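Local coordinates for thioesterase domain protein YiiD (Shewanella oneidensis, PDB 1T82), which is a putative thioesterase of the hotdog fold and may act in acyl-group transfer, at residues T21-S24 and V28-F31; M60-I65 and I97-P102; Y66-L71 and P107-R112. All coordinates share one frame; numbering follows the deposited sequence.

Along the chain contact 1 (21-24 with 28-31) closes before the others begin, whereas contacts 2 and 3 cross: 60-65 and 66-71 are consecutive pieces of helix 62-84 and its lead-in, and their partners lie on strands 89-99 and 108-112 of one antiparallel sheet. The centres of contacts 2 and 3 are about 11 Å apart, and Ile-97 CD1 meets Met-69 SE at 3.9 Å. Contact 1 joins two short helices beside the long one; its centre lies about 15 Å from that of contact 3 and about 20 Å from that of contact 2. Helix 62-84 meets the sheet in contacts 2 and 3 and contact 1 through Leu-71, and all three contacts reach the second subunit.

Contact 1 of 3, residues T21-S24 and V28-F31; sequences TWHS and VSEF
The imidazole of His-23 lies against the backbone of Glu-30, with Glu-30 CA over one ring face, 4.0 Å from the ring centroid and 21° off the normal, which makes it a CH-pi contact displaced toward the rim. His-23 CG stands anti to the carbonyl carbon (chi1 -61°), a turn that lays the ring against Glu-30, whose CB comes within 4.0 Å of His-23 CG. The Glu-30 chain crosses the ring at a slant, and its carboxylate plane is turned 52° from the imidazole. His-23 NE2 is hydrogen-bonded to Ile-34 O beyond the second helix, which probably helps hold the ring's rotation. With an alanine here, Ile-34 O would probably lose its imidazole partner and Glu-30 CA its cover. Ser-29 OG lies 2.9 Å from Trp-22 O and also packs on Trp-22 CB, but its hydrogen bond goes to Ile-26 O, in the link just before its helix. The Trp-22 indole leads away from this junction to meet Trp-74 of helix 62-84. The His-23 and Glu-30 CA atoms are 4.6 Å apart: helix 27-31 follows helix 12-25 after a short break and packs back on its last turn, at the N-terminal end of this hotdog chain beside helix 62-84.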
loop_
_atom_site.group_PDB
_atom_site.type_symbol
_atom_site.label_atom_id
_atom_site.label_comp_id
_atom_site.label_asym_id
_atom_site.label_seq_id
_atom_site.Cartn_x
_atom_site.Cartn_y
_atom_site.Cartn_z
ATOM N N THR B 21 -6.795 -17.827 2.260
ATOM C CA THR B 21 -6.666 -17.372 0.880
ATOM C C THR B 21 -5.568 -16.318 0.807
ATOM O O THR B 21 -4.743 -16.337 -0.103
ATOM C CB THR B 21 -7.985 -16.762 0.368
ATOM O OG1 THR B 21 -9.012 -17.764 0.384
ATOM C CG2 THR B 21 -7.818 -16.230 -1.050
ATOM N N TRP B 22 -5.559 -15.401 1.769
ATOM C CA TRP B 22 -4.545 -14.355 1.785
ATOM C C TRP B 22 -3.134 -14.902 1.949
ATOM O O TRP B 22 -2.266 -14.670 1.111
ATOM C CB TRP B 22 -4.792 -13.350 2.916
ATOM C CG TRP B 22 -5.924 -12.408 2.706
ATOM C CD1 TRP B 22 -6.472 -12.028 1.517
ATOM C CD2 TRP B 22 -6.594 -11.653 3.719
ATOM N NE1 TRP B 22 -7.445 -11.075 1.726
ATOM C CE2 TRP B 22 -7.540 -10.827 3.070
ATOM C CE3 TRP B 22 -6.485 -11.592 5.114
ATOM C CZ2 TRP B 22 -8.373 -9.949 3.770
ATOM C CZ3 TRP B 22 -7.314 -10.718 5.811
ATOM C CH2 TRP B 22 -8.247 -9.909 5.135
ATOM N N HIS B 23 -2.900 -15.627 3.035
ATOM C CA HIS B 23 -1.565 -16.148 3.305
ATOM C C HIS B 23 -1.048 -17.150 2.281
ATOM O O HIS B 23 0.159 -17.266 2.091
ATOM C CB HIS B 23 -1.514 -16.766 4.704
ATOM C CG HIS B 23 -1.803 -15.789 5.801
ATOM N ND1 HIS B 23 -1.796 -16.140 7.134
ATOM C CD2 HIS B 23 -2.129 -14.474 5.763
ATOM C CE1 HIS B 23 -2.106 -15.086 7.869
ATOM N NE2 HIS B 23 -2.313 -14.062 7.061
ATOM N N SER B 24 -1.950 -17.865 1.617
ATOM C CA SER B 24 -1.531 -18.852 0.628
ATOM C C SER B 24 -1.304 -18.267 -0.761
ATOM O O SER B 24 -0.604 -18.863 -1.581
ATOM C CB SER B 24 -2.558 -19.985 0.531
ATOM O OG SER B 24 -3.776 -19.535 -0.040
ATOM N N VAL B 28 3.189 -11.451 1.045
ATOM C CA VAL B 28 3.296 -10.228 1.839
ATOM C C VAL B 28 2.268 -10.213 2.970
ATOM O O VAL B 28 2.558 -9.741 4.078
ATOM C CB VAL B 28 3.081 -8.964 0.962
ATOM C CG1 VAL B 28 2.732 -7.758 1.846
ATOM C CG2 VAL B 28 4.347 -8.660 0.175
ATOM N N SER B 29 1.070 -10.726 2.701
ATOM C CA SER B 29 0.017 -10.727 3.725
ATOM C C SER B 29 0.374 -11.633 4.900
ATOM O O SER B 29 -0.022 -11.375 6.039
ATOM C CB SER B 29 -1.338 -11.144 3.123
ATOM O OG SER B 29 -1.372 -12.509 2.750
ATOM N N GLU B 30 1.126 -12.693 4.613
ATOM C CA GLU B 30 1.558 -13.633 5.634
ATOM C C GLU B 30 2.686 -13.007 6.441
ATOM O O GLU B 30 2.741 -13.146 7.666
ATOM C CB GLU B 30 2.036 -14.927 4.981
ATOM C CG GLU B 30 2.519 -15.979 5.957
ATOM C CD GLU B 30 2.972 -17.241 5.253
ATOM O OE1 GLU B 30 3.929 -17.167 4.454
ATOM O OE2 GLU B 30 2.367 -18.305 5.497
ATOM N N PHE B 31 3.592 -12.315 5.760
ATOM C CA PHE B 31 4.693 -11.675 6.466
ATOM C C PHE B 31 4.140 -10.595 7.397
ATOM O O PHE B 31 4.600 -10.443 8.528
ATOM C CB PHE B 31 5.697 -11.059 5.484
ATOM C CG PHE B 31 6.773 -10.257 6.156
ATOM C CD1 PHE B 31 6.597 -8.898 6.392
ATOM C CD2 PHE B 31 7.937 -10.874 6.612
ATOM C CE1 PHE B 31 7.561 -8.162 7.077
ATOM C CE2 PHE B 31 8.906 -10.149 7.299
ATOM C CZ PHE B 31 8.716 -8.785 7.533
#

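Contact 2 of 3, residues M60-I65 and I97-P102; sequences MFAGSI and IRYLAP
Tyr-99, the last residue of strand 89-99, reaches the first turn of helix 62-84, a helix-on-sheet contact of the hotdog fold, in which a long helix is wrapped by an antiparallel sheet. The polar part is one hydrogen bond: Tyr-99 OH donates to Ala-62 O at 2.8 Å. The C=O...donor angle is 115° and the hydroxyl stands 48° out of the carbonyl plane, so the bond comes in from above that plane rather than along a lone pair. The same hydroxyl is also hydrogen-bonded to Tyr-66 OH of the second subunit, and therefore ties the helix start to the dimer interface.

The apolar part lies beside this bond. Ala-62 CB lies 3.7 Å from Tyr-99 CZ, beside the phenol end of the ring. Ile-65 supplies two branches: CD1 meets the ring at its edge, in the plane, while CG2 approaches Tyr-99 CE2 obliquely at 3.8 Å. That CG2 is turned trans to the backbone N, with CG1 beside the N (chi1 -69°), which presents both branches to the strand.

Within the strand, Ile-97 CG1 lies over one face of the Tyr-99 ring, offset toward its rim. Ile-97 and Arg-98 also pair with an antiparallel strand of the second subunit, continuing the sheet across the interface. The Ile-65 and Ile-97 side chains cross at about a right angle, their methyl groups Ile-65 CG2 and Ile-97 CD1 4.2 Å apart.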
loop_
_atom_site.group_PDB
_atom_site.type_symbol
_atom_site.label_atom_id
_atom_site.label_comp_id
_atom_site.label_asym_id
_atom_site.label_seq_id
_atom_site.Cartn_x
_atom_site.Cartn_y
_atom_site.Cartn_z
HETATM N N MSE B 60 3.275 2.239 12.803
HETATM C CA MSE B 60 3.035 1.462 11.591
HETATM C C MSE B 60 3.447 2.143 10.290
HETATM O O MSE B 60 3.122 3.303 10.028
HETATM C CB MSE B 60 1.578 1.002 11.505
HETATM C CG MSE B 60 1.402 -0.164 10.521
HETATM SE SE MSE B 60 -0.371 -0.947 10.486
HETATM C CE MSE B 60 -0.029 -2.323 11.811
ATOM N N PHE B 61 4.188 1.385 9.486
ATOM C CA PHE B 61 4.689 1.829 8.189
ATOM C C PHE B 61 3.543 2.169 7.237
ATOM O O PHE B 61 2.565 1.425 7.133
ATOM C CB PHE B 61 5.568 0.715 7.600
ATOM C CG PHE B 61 6.011 0.959 6.185
ATOM C CD1 PHE B 61 6.618 2.155 5.822
ATOM C CD2 PHE B 61 5.849 -0.029 5.224
ATOM C CE1 PHE B 61 7.062 2.367 4.518
ATOM C CE2 PHE B 61 6.289 0.164 3.909
ATOM C CZ PHE B 61 6.894 1.363 3.562
ATOM N N ALA B 62 3.682 3.289 6.535
ATOM C CA ALA B 62 2.661 3.751 5.598
ATOM C C ALA B 62 2.246 2.683 4.588
ATOM O O ALA B 62 1.075 2.581 4.223
ATOM C CB ALA B 62 3.154 5.001 4.866
ATOM N N GLY B 63 3.208 1.887 4.139
ATOM C CA GLY B 63 2.908 0.840 3.179
ATOM C C GLY B 63 2.083 -0.275 3.791
ATOM O O GLY B 63 1.218 -0.848 3.135
ATOM N N SER B 64 2.354 -0.598 5.050
ATOM C CA SER B 64 1.606 -1.647 5.721
ATOM C C SER B 64 0.191 -1.159 5.988
ATOM O O SER B 64 -0.768 -1.910 5.821
ATOM C CB SER B 64 2.286 -2.046 7.034
ATOM O OG SER B 64 3.542 -2.658 6.782
ATOM N N ILE B 65 0.064 0.100 6.397
ATOM C CA ILE B 65 -1.247 0.680 6.656
ATOM C C ILE B 65 -2.093 0.537 5.386
ATOM O O ILE B 65 -3.207 0.027 5.427
ATOM C CB ILE B 65 -1.123 2.178 7.043
ATOM C CG1 ILE B 65 -0.462 2.301 8.421
ATOM C CG2 ILE B 65 -2.502 2.839 7.054
ATOM C CD1 ILE B 65 -0.238 3.734 8.870
ATOM N N ILE B 97 -5.729 7.403 -0.137
ATOM C CA ILE B 97 -5.515 7.169 1.289
ATOM C C ILE B 97 -4.985 8.426 1.963
ATOM O O ILE B 97 -4.158 9.143 1.401
ATOM C CB ILE B 97 -4.526 5.988 1.526
ATOM C CG1 ILE B 97 -4.363 5.727 3.028
ATOM C CG2 ILE B 97 -3.176 6.300 0.891
ATOM C CD1 ILE B 97 -3.653 4.416 3.362
ATOM N N ARG B 98 -5.493 8.705 3.160
ATOM C CA ARG B 98 -5.051 9.858 3.928
ATOM C C ARG B 98 -4.568 9.345 5.276
ATOM O O ARG B 98 -5.252 8.558 5.929
ATOM C CB ARG B 98 -6.197 10.852 4.141
ATOM C CG ARG B 98 -6.869 11.310 2.857
ATOM C CD ARG B 98 -7.872 12.428 3.120
ATOM N NE ARG B 98 -7.203 13.687 3.431
ATOM C CZ ARG B 98 -6.599 14.455 2.530
ATOM N NH1 ARG B 98 -6.008 15.584 2.908
ATOM N NH2 ARG B 98 -6.599 14.108 1.248
ATOM N N TYR B 99 -3.379 9.776 5.677
ATOM C CA TYR B 99 -2.818 9.369 6.955
ATOM C C TYR B 99 -3.051 10.512 7.938
ATOM O O TYR B 99 -2.503 11.602 7.777
ATOM C CB TYR B 99 -1.324 9.076 6.808
ATOM C CG TYR B 99 -1.012 7.967 5.824
ATOM C CD1 TYR B 99 -0.852 8.234 4.464
ATOM C CD2 TYR B 99 -0.853 6.654 6.260
ATOM C CE1 TYR B 99 -0.533 7.214 3.562
ATOM C CE2 TYR B 99 -0.543 5.633 5.374
ATOM C CZ TYR B 99 -0.380 5.915 4.032
ATOM O OH TYR B 99 -0.057 4.904 3.165
ATOM N N LEU B 100 -3.865 10.251 8.957
ATOM C CA LEU B 100 -4.220 11.261 9.950
ATOM C C LEU B 100 -3.331 11.305 11.184
ATOM O O LEU B 100 -2.985 12.384 11.666
ATOM C CB LEU B 100 -5.666 11.052 10.395
ATOM C CG LEU B 100 -6.726 10.996 9.292
ATOM C CD1 LEU B 100 -8.091 10.747 9.922
ATOM C CD2 LEU B 100 -6.725 12.291 8.508
ATOM N N ALA B 101 -2.974 10.139 11.707
ATOM C CA ALA B 101 -2.139 10.080 12.898
ATOM C C ALA B 101 -1.350 8.783 12.946
ATOM O O ALA B 101 -1.746 7.781 12.347
ATOM C CB ALA B 101 -3.010 10.210 14.147
ATOM N N PRO B 102 -0.214 8.781 13.660
ATOM C CA PRO B 102 0.589 7.561 13.747
ATOM C C PRO B 102 -0.175 6.420 14.419
ATOM O O PRO B 102 -1.007 6.649 15.305
ATOM C CB PRO B 102 1.803 8.002 14.570
ATOM C CG PRO B 102 1.936 9.456 14.221
ATOM C CD PRO B 102 0.495 9.920 14.270
#

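Contact 3 of 3, residues Y66-L71 and P107-R112; sequences YTIMTL and PEVKVR
Val-109 points its two methyl groups at successive helix residues, each meeting a different side chain. CG2 faces Ile-68, whose side chain crosses it at a slant: Ile-68 CD1 lies 3.5 Å from Val-109 CG2, and Ile-68 CG1 follows at 3.7 Å from the same methyl. With CG1 trans to the backbone N (chi1 -179°), the Ile-68 chain carries its terminal methyl out toward the strand. Val-109 CG1 takes the other side, where the selenomethionine Met-69 runs past at about a right angle and its CG comes within 4.0 Å of that methyl. The CA atoms of Met-69 and Val-109 are 6.5 Å apart, the nearest pair of CA atoms between the segments. This is the central helix of the hotdog fold resting on the concave side of its antiparallel sheet, and the contact centre lies about 4 Å from the centre of the chain. Neighbouring strands complete the apolar surroundings: Ile-68 also touches Val-46 of strand 43-47, and both Met-69 and Val-109 pack on Leu-135 of strand 127-137. On the same helix, the Tyr-66 ring stacks on Tyr-66 of the second subunit.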
loop_
_atom_site.group_PDB
_atom_site.type_symbol
_atom_site.label_atom_id
_atom_site.label_comp_id
_atom_site.label_asym_id
_atom_site.label_seq_id
_atom_site.Cartn_x
_atom_site.Cartn_y
_atom_site.Cartn_z
ATOM N N TYR B 66 -1.548 0.976 4.256
ATOM C CA TYR B 66 -2.261 0.886 2.986
ATOM C C TYR B 66 -2.599 -0.554 2.628
ATOM O O TYR B 66 -3.729 -0.873 2.242
ATOM C CB TYR B 66 -1.425 1.471 1.848
ATOM C CG TYR B 66 -2.072 1.315 0.487
ATOM C CD1 TYR B 66 -2.934 2.293 -0.018
ATOM C CD2 TYR B 66 -1.832 0.178 -0.296
ATOM C CE1 TYR B 66 -3.531 2.145 -1.269
ATOM C CE2 TYR B 66 -2.433 0.026 -1.545
ATOM C CZ TYR B 66 -3.275 1.012 -2.022
ATOM O OH TYR B 66 -3.848 0.880 -3.264
ATOM N N THR B 67 -1.615 -1.436 2.752
ATOM C CA THR B 67 -1.836 -2.827 2.400
ATOM C C THR B 67 -2.936 -3.490 3.209
ATOM O O THR B 67 -3.781 -4.183 2.647
ATOM C CB THR B 67 -0.542 -3.646 2.526
ATOM O OG1 THR B 67 0.429 -3.135 1.602
ATOM C CG2 THR B 67 -0.814 -5.113 2.210
ATOM N N ILE B 68 -2.947 -3.285 4.523
ATOM C CA ILE B 68 -3.993 -3.911 5.317
ATOM C C ILE B 68 -5.362 -3.344 4.942
ATOM O O ILE B 68 -6.349 -4.074 4.910
ATOM C CB ILE B 68 -3.737 -3.760 6.853
ATOM C CG1 ILE B 68 -4.848 -4.452 7.643
ATOM C CG2 ILE B 68 -3.653 -2.303 7.243
ATOM C CD1 ILE B 68 -4.521 -4.614 9.120
HETATM N N MSE B 69 -5.422 -2.053 4.635
HETATM C CA MSE B 69 -6.696 -1.455 4.262
HETATM C C MSE B 69 -7.169 -1.974 2.911
HETATM O O MSE B 69 -8.343 -2.281 2.746
HETATM C CB MSE B 69 -6.585 0.073 4.251
HETATM C CG MSE B 69 -6.289 0.622 5.636
HETATM SE SE MSE B 69 -6.072 2.532 5.759
HETATM C CE MSE B 69 -7.868 3.027 6.274
ATOM N N THR B 70 -6.265 -2.095 1.947
ATOM C CA THR B 70 -6.687 -2.598 0.654
ATOM C C THR B 70 -7.108 -4.067 0.737
ATOM O O THR B 70 -8.038 -4.477 0.049
ATOM C CB THR B 70 -5.605 -2.418 -0.427
ATOM O OG1 THR B 70 -6.174 -2.744 -1.703
ATOM C CG2 THR B 70 -4.415 -3.316 -0.156
ATOM N N LEU B 71 -6.445 -4.864 1.577
ATOM C CA LEU B 71 -6.834 -6.267 1.712
ATOM C C LEU B 71 -8.178 -6.382 2.427
ATOM O O LEU B 71 -8.947 -7.312 2.176
ATOM C CB LEU B 71 -5.770 -7.074 2.469
ATOM C CG LEU B 71 -4.544 -7.495 1.653
ATOM C CD1 LEU B 71 -3.476 -8.023 2.590
ATOM C CD2 LEU B 71 -4.935 -8.564 0.630
ATOM N N PRO B 107 -3.941 -2.140 14.977
ATOM C CA PRO B 107 -5.155 -1.379 14.674
ATOM C C PRO B 107 -6.395 -2.189 14.330
ATOM O O PRO B 107 -6.339 -3.403 14.129
ATOM C CB PRO B 107 -4.720 -0.518 13.500
ATOM C CG PRO B 107 -3.862 -1.479 12.726
ATOM C CD PRO B 107 -3.030 -2.162 13.814
ATOM N N GLU B 108 -7.526 -1.495 14.284
ATOM C CA GLU B 108 -8.783 -2.113 13.899
ATOM C C GLU B 108 -9.126 -1.476 12.565
ATOM O O GLU B 108 -9.355 -0.269 12.481
ATOM C CB GLU B 108 -9.876 -1.832 14.927
ATOM C CG GLU B 108 -9.724 -2.649 16.194
ATOM C CD GLU B 108 -10.866 -2.430 17.155
ATOM O OE1 GLU B 108 -10.978 -1.311 17.698
ATOM O OE2 GLU B 108 -11.655 -3.376 17.360
ATOM N N VAL B 109 -9.119 -2.295 11.519
ATOM C CA VAL B 109 -9.421 -1.825 10.176
ATOM C C VAL B 109 -10.821 -2.312 9.853
ATOM O O VAL B 109 -11.089 -3.518 9.831
ATOM C CB VAL B 109 -8.426 -2.387 9.150
ATOM C CG1 VAL B 109 -8.634 -1.713 7.807
ATOM C CG2 VAL B 109 -7.011 -2.172 9.646
ATOM N N LYS B 110 -11.709 -1.358 9.600
ATOM C CA LYS B 110 -13.103 -1.671 9.345
ATOM C C LYS B 110 -13.672 -1.197 8.017
ATOM O O LYS B 110 -13.299 -0.146 7.500
ATOM C CB LYS B 110 -13.954 -1.082 10.473
ATOM C CG LYS B 110 -13.485 -1.460 11.868
ATOM C CD LYS B 110 -14.324 -0.761 12.935
ATOM C CE LYS B 110 -13.856 -1.118 14.341
ATOM N NZ LYS B 110 -14.685 -0.457 15.394
ATOM N N VAL B 111 -14.590 -1.994 7.479
ATOM C CA VAL B 111 -15.283 -1.659 6.243
ATOM C C VAL B 111 -16.723 -2.151 6.378
ATOM O O VAL B 111 -16.974 -3.251 6.882
ATOM C CB VAL B 111 -14.609 -2.299 4.992
ATOM C CG1 VAL B 111 -14.631 -3.818 5.086
ATOM C CG2 VAL B 111 -15.311 -1.824 3.726
ATOM N N ARG B 112 -17.666 -1.311 5.960
ATOM C CA ARG B 112 -19.086 -1.640 6.020
ATOM C C ARG B 112 -19.619 -1.768 4.602
ATOM O O ARG B 112 -19.362 -0.917 3.757
ATOM C CB ARG B 112 -19.861 -0.551 6.774
ATOM C CG ARG B 112 -21.361 -0.838 6.895
ATOM C CD ARG B 112 -22.061 0.126 7.854
ATOM N NE ARG B 112 -21.619 -0.040 9.237
ATOM C CZ ARG B 112 -21.879 -1.106 9.990
ATOM N NH1 ARG B 112 -22.585 -2.118 9.503
ATOM N NH2 ARG B 112 -21.431 -1.158 11.238
#